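Local coordinates for Tol-Pal system protein TolB (Acinetobacter baumannii, PDB 7MX5), which probably works as the periplasmic member of the Tol-Pal system, which helps the outer membrane invaginate during cell division and stay intact, at residues Ile259-Pro267 with Arg306-Lys314. Numbering follows the deposited sequence.
Sequences IDTEARYTP and RGTLSADGK
Glu262 and Arg306 join two neighbouring blades of the TolB beta-propeller. Strands 263-265 and 304-309 are each the first strand of a four-stranded blade. The short segments 263-265 and 306-309 run nearly parallel, 9° apart, with their axes 6.9 Å from each other; no backbone hydrogen bond links them, and side chains meet each other and the opposite backbone.

The polar end is a salt bridge. Arg306 NE gives a nearly straight hydrogen bond (171°) to Glu262 OE2, 3.2 Å away, in the guanidinium plane and on the syn lone pair, while the carboxylate itself is turned well out of that plane. A bend at chi2 (89°) swings the Glu262 carboxylate over to the arginine. Arg306 NH1 has a second acidic partner, Asp348, which probably helps to hold the guanidinium in place.

Farther along, Arg264 lays its aliphatic part over the neighbouring backbone, with CG 3.4 Å from Gly307 O, and carries its NH1 past the Thr308 side chain.

The apolar end centres on Leu309. Its CD2 packs against the backbone of 264-265, 3.3 Å from Tyr265 O, and its CB lies 3.8 Å from Pro267 CD. The proline ring, crossing the leucine at about a right angle, sits against the turn at 310-314, in which Asp312 OD1 accepts from Lys314 N, an Asx turn. Pro267 CG comes within 3.6 Å of Gly313 CA.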
ATOM      1  N   ILE A 259      -5.730  25.350   8.364  1.00 80.59           N
ATOM      2  CA  ILE A 259      -6.267  24.009   8.186  1.00 78.63           C
ATOM      3  C   ILE A 259      -5.216  23.011   8.658  1.00 78.65           C
ATOM      4  O   ILE A 259      -4.046  23.347   8.845  1.00 74.00           O
ATOM      5  CB  ILE A 259      -6.672  23.714   6.725  1.00 81.78           C
ATOM      6  CG1 ILE A 259      -5.476  23.894   5.789  1.00 71.99           C
ATOM      7  CG2 ILE A 259      -7.838  24.597   6.302  1.00 77.57           C
ATOM      8  CD1 ILE A 259      -5.624  23.173   4.466  1.00 67.01           C
ATOM      9  N   ASP A 260      -5.652  21.770   8.854  1.00 84.12           N
ATOM     10  CA  ASP A 260      -4.738  20.707   9.243  1.00 85.62           C
ATOM     11  C   ASP A 260      -3.964  20.216   8.028  1.00 80.65           C
ATOM     12  O   ASP A 260      -4.532  20.013   6.951  1.00 77.64           O
ATOM     13  CB  ASP A 260      -5.498  19.551   9.892  1.00 89.33           C
ATOM     14  CG  ASP A 260      -4.819  19.046  11.151  1.00 98.09           C
ATOM     15  OD1 ASP A 260      -3.648  18.617  11.066  1.00 89.19           O
ATOM     16  OD2 ASP A 260      -5.455  19.079  12.226  1.00104.16           O
ATOM     17  N   THR A 261      -2.660  20.025   8.206  1.00 65.49           N
ATOM     18  CA  THR A 261      -1.767  19.685   7.111  1.00 61.64           C
ATOM     19  C   THR A 261      -0.933  18.462   7.470  1.00 64.26           C
ATOM     20  O   THR A 261      -0.825  18.072   8.635  1.00 63.16           O
ATOM     21  CB  THR A 261      -0.842  20.857   6.759  1.00 61.19           C
ATOM     22  OG1 THR A 261      -0.065  20.526   5.601  1.00 60.52           O
ATOM     23  CG2 THR A 261       0.087  21.170   7.921  1.00 62.83           C
ATOM     24  N   GLU A 262      -0.350  17.854   6.438  1.00 68.88           N
ATOM     25  CA  GLU A 262       0.531  16.704   6.579  1.00 62.90           C
ATOM     26  C   GLU A 262       1.661  16.825   5.568  1.00 59.54           C
ATOM     27  O   GLU A 262       1.427  17.180   4.410  1.00 58.82           O
ATOM     28  CB  GLU A 262      -0.217  15.376   6.366  1.00 60.51           C
ATOM     29  CG  GLU A 262      -1.547  15.262   7.098  1.00 61.57           C
ATOM     30  CD  GLU A 262      -2.711  15.782   6.275  1.00 65.86           C
ATOM     31  OE1 GLU A 262      -2.486  16.190   5.116  1.00 58.26           O
ATOM     32  OE2 GLU A 262      -3.848  15.789   6.792  1.00 64.63           O
ATOM     33  N   ALA A 263       2.880  16.529   6.009  1.00 42.46           N
ATOM     34  CA  ALA A 263       4.065  16.623   5.169  1.00 34.49           C
ATOM     35  C   ALA A 263       4.559  15.230   4.802  1.00 36.94           C
ATOM     36  O   ALA A 263       4.594  14.331   5.647  1.00 41.50           O
ATOM     37  CB  ALA A 263       5.177  17.403   5.873  1.00 40.03           C
ATOM     38  N   ARG A 264       4.940  15.056   3.537  1.00 30.82           N
ATOM     39  CA  ARG A 264       5.414  13.776   3.022  1.00 39.93           C
ATOM     40  C   ARG A 264       6.669  14.009   2.194  1.00 38.77           C
ATOM     41  O   ARG A 264       6.648  14.798   1.244  1.00 35.40           O
ATOM     42  CB  ARG A 264       4.338  13.085   2.179  1.00 42.57           C
ATOM     43  CG  ARG A 264       3.015  12.877   2.901  1.00 42.02           C
ATOM     44  CD  ARG A 264       2.860  11.436   3.352  1.00 42.55           C
ATOM     45  NE  ARG A 264       1.693  11.254   4.208  1.00 51.62           N
ATOM     46  CZ  ARG A 264       0.887  10.203   4.163  1.00 57.34           C
ATOM     47  NH1 ARG A 264       1.084   9.217   3.303  1.00 46.39           N
ATOM     48  NH2 ARG A 264      -0.144  10.138   5.001  1.00 54.32           N
ATOM     49  N   TYR A 265       7.750  13.317   2.548  1.00 37.33           N
ATOM     50  CA  TYR A 265       9.015  13.479   1.844  1.00 35.58           C
ATOM     51  C   TYR A 265       8.908  13.010   0.399  1.00 36.38           C
ATOM     52  O   TYR A 265       8.208  12.041   0.093  1.00 34.86           O
ATOM     53  CB  TYR A 265      10.121  12.687   2.541  1.00 35.61           C
ATOM     54  CG  TYR A 265      10.647  13.292   3.819  1.00 48.45           C
ATOM     55  CD1 TYR A 265      11.586  14.314   3.793  1.00 49.72           C
ATOM     56  CD2 TYR A 265      10.230  12.817   5.054  1.00 38.24           C
ATOM     57  CE1 TYR A 265      12.078  14.862   4.964  1.00 53.57           C
ATOM     58  CE2 TYR A 265      10.720  13.352   6.229  1.00 39.83           C
ATOM     59  CZ  TYR A 265      11.644  14.372   6.178  1.00 50.18           C
ATOM     60  OH  TYR A 265      12.129  14.908   7.349  1.00 56.00           O
ATOM     61  N   THR A 266       9.618  13.699  -0.489  1.00 31.45           N
ATOM     62  CA  THR A 266       9.818  13.156  -1.824  1.00 36.32           C
ATOM     63  C   THR A 266      10.867  12.046  -1.768  1.00 36.39           C
ATOM     64  O   THR A 266      11.831  12.144  -1.004  1.00 32.35           O
ATOM     65  CB  THR A 266      10.265  14.249  -2.795  1.00 37.08           C
ATOM     66  OG1 THR A 266      11.413  14.921  -2.267  1.00 36.15           O
ATOM     67  CG2 THR A 266       9.147  15.259  -3.016  1.00 35.79           C
ATOM     68  N   PRO A 267      10.706  10.978  -2.556  1.00 38.10           N
ATOM     69  CA  PRO A 267      11.625   9.833  -2.440  1.00 39.54           C
ATOM     70  C   PRO A 267      13.071  10.154  -2.786  1.00 40.36           C
ATOM     71  O   PRO A 267      13.950   9.336  -2.486  1.00 37.58           O
ATOM     72  CB  PRO A 267      11.036   8.803  -3.415  1.00 35.04           C
ATOM     73  CG  PRO A 267      10.195   9.598  -4.354  1.00 34.32           C
ATOM     74  CD  PRO A 267       9.654  10.747  -3.560  1.00 32.39           C
ATOM     75  N   ARG A 306      -3.804  16.069   1.000  1.00 35.29           N
ATOM     76  CA  ARG A 306      -3.424  14.729   1.448  1.00 42.23           C
ATOM     77  C   ARG A 306      -2.658  13.978   0.359  1.00 36.36           C
ATOM     78  O   ARG A 306      -2.962  12.830   0.027  1.00 33.41           O
ATOM     79  CB  ARG A 306      -4.649  13.935   1.911  1.00 32.87           C
ATOM     80  CG  ARG A 306      -5.178  14.339   3.285  1.00 44.10           C
ATOM     81  CD  ARG A 306      -6.068  15.571   3.215  1.00 31.86           C
ATOM     82  NE  ARG A 306      -5.873  16.458   4.356  1.00 46.12           N
ATOM     83  CZ  ARG A 306      -6.534  17.593   4.546  1.00 51.51           C
ATOM     84  NH1 ARG A 306      -7.452  18.011   3.689  1.00 57.49           N
ATOM     85  NH2 ARG A 306      -6.267  18.327   5.622  1.00 63.80           N
ATOM     86  N   GLY A 307      -1.648  14.642  -0.198  1.00 35.32           N
ATOM     87  CA  GLY A 307      -0.859  14.033  -1.248  1.00 35.78           C
ATOM     88  C   GLY A 307       0.217  13.110  -0.706  1.00 31.48           C
ATOM     89  O   GLY A 307       0.773  13.319   0.371  1.00 32.05           O
ATOM     90  N   THR A 308       0.504  12.063  -1.477  1.00 32.47           N
ATOM     91  CA  THR A 308       1.585  11.141  -1.168  1.00 35.41           C
ATOM     92  C   THR A 308       2.340  10.825  -2.451  1.00 35.70           C
ATOM     93  O   THR A 308       1.783  10.891  -3.549  1.00 33.40           O
ATOM     94  CB  THR A 308       1.070   9.849  -0.512  1.00 34.84           C
ATOM     95  OG1 THR A 308       2.176   8.987  -0.215  1.00 40.59           O
ATOM     96  CG2 THR A 308       0.100   9.128  -1.432  1.00 28.12           C
ATOM     97  N   LEU A 309       3.616  10.485  -2.302  1.00 36.26           N
ATOM     98  CA  LEU A 309       4.516  10.308  -3.432  1.00 35.98           C
ATOM     99  C   LEU A 309       4.660   8.835  -3.788  1.00 37.48           C
ATOM    100  O   LEU A 309       4.720   7.974  -2.907  1.00 39.06           O
ATOM    101  CB  LEU A 309       5.898  10.893  -3.125  1.00 37.18           C
ATOM    102  CG  LEU A 309       6.049  12.416  -3.106  1.00 36.94           C
ATOM    103  CD1 LEU A 309       5.218  13.061  -4.202  1.00 28.75           C
ATOM    104  CD2 LEU A 309       5.680  12.976  -1.742  1.00 42.36           C
ATOM    105  N   SER A 310       4.719   8.556  -5.087  1.00 37.57           N
ATOM    106  CA  SER A 310       5.079   7.223  -5.543  1.00 37.20           C
ATOM    107  C   SER A 310       6.570   6.988  -5.328  1.00 36.61           C
ATOM    108  O   SER A 310       7.370   7.927  -5.298  1.00 34.95           O
ATOM    109  CB  SER A 310       4.720   7.045  -7.019  1.00 41.73           C
ATOM    110  OG  SER A 310       5.510   7.883  -7.844  1.00 40.58           O
ATOM    111  N   ALA A 311       6.936   5.714  -5.167  1.00 39.84           N
ATOM    112  CA  ALA A 311       8.331   5.376  -4.896  1.00 41.51           C
ATOM    113  C   ALA A 311       9.245   5.848  -6.021  1.00 44.85           C
ATOM    114  O   ALA A 311      10.380   6.272  -5.773  1.00 47.37           O
ATOM    115  CB  ALA A 311       8.475   3.870  -4.679  1.00 45.62           C
ATOM    116  N   ASP A 312       8.765   5.786  -7.266  1.00 47.82           N
ATOM    117  CA  ASP A 312       9.556   6.274  -8.390  1.00 49.73           C
ATOM    118  C   ASP A 312       9.704   7.790  -8.361  1.00 47.49           C
ATOM    119  O   ASP A 312      10.694   8.325  -8.874  1.00 58.01           O
ATOM    120  CB  ASP A 312       8.927   5.816  -9.707  1.00 48.92           C
ATOM    121  CG  ASP A 312       7.490   6.288  -9.866  1.00 57.75           C
ATOM    122  OD1 ASP A 312       7.248   7.512  -9.874  1.00 57.04           O
ATOM    123  OD2 ASP A 312       6.595   5.425  -9.988  1.00 61.22           O
ATOM    124  N   GLY A 313       8.739   8.494  -7.778  1.00 41.58           N
ATOM    125  CA  GLY A 313       8.816   9.935  -7.662  1.00 42.06           C
ATOM    126  C   GLY A 313       8.198  10.717  -8.798  1.00 51.63           C
ATOM    127  O   GLY A 313       8.468  11.917  -8.917  1.00 51.25           O
ATOM    128  N   LYS A 314       7.378  10.085  -9.635  1.00 42.90           N
ATOM    129  CA  LYS A 314       6.744  10.762 -10.758  1.00 45.57           C
ATOM    130  C   LYS A 314       5.233  10.878 -10.619  1.00 41.39           C
ATOM    131  O   LYS A 314       4.587  11.436 -11.512  1.00 47.77           O
ATOM    132  CB  LYS A 314       7.081  10.044 -12.072  1.00 49.84           C
ATOM    133  CG  LYS A 314       8.426   9.336 -12.086  1.00 51.86           C
ATOM    134  CD  LYS A 314       9.154   9.544 -13.404  1.00 69.93           C
ATOM    135  CE  LYS A 314      10.563   8.972 -13.348  1.00 74.02           C
ATOM    136  NZ  LYS A 314      11.274   9.367 -12.099  1.00 72.32           N
TER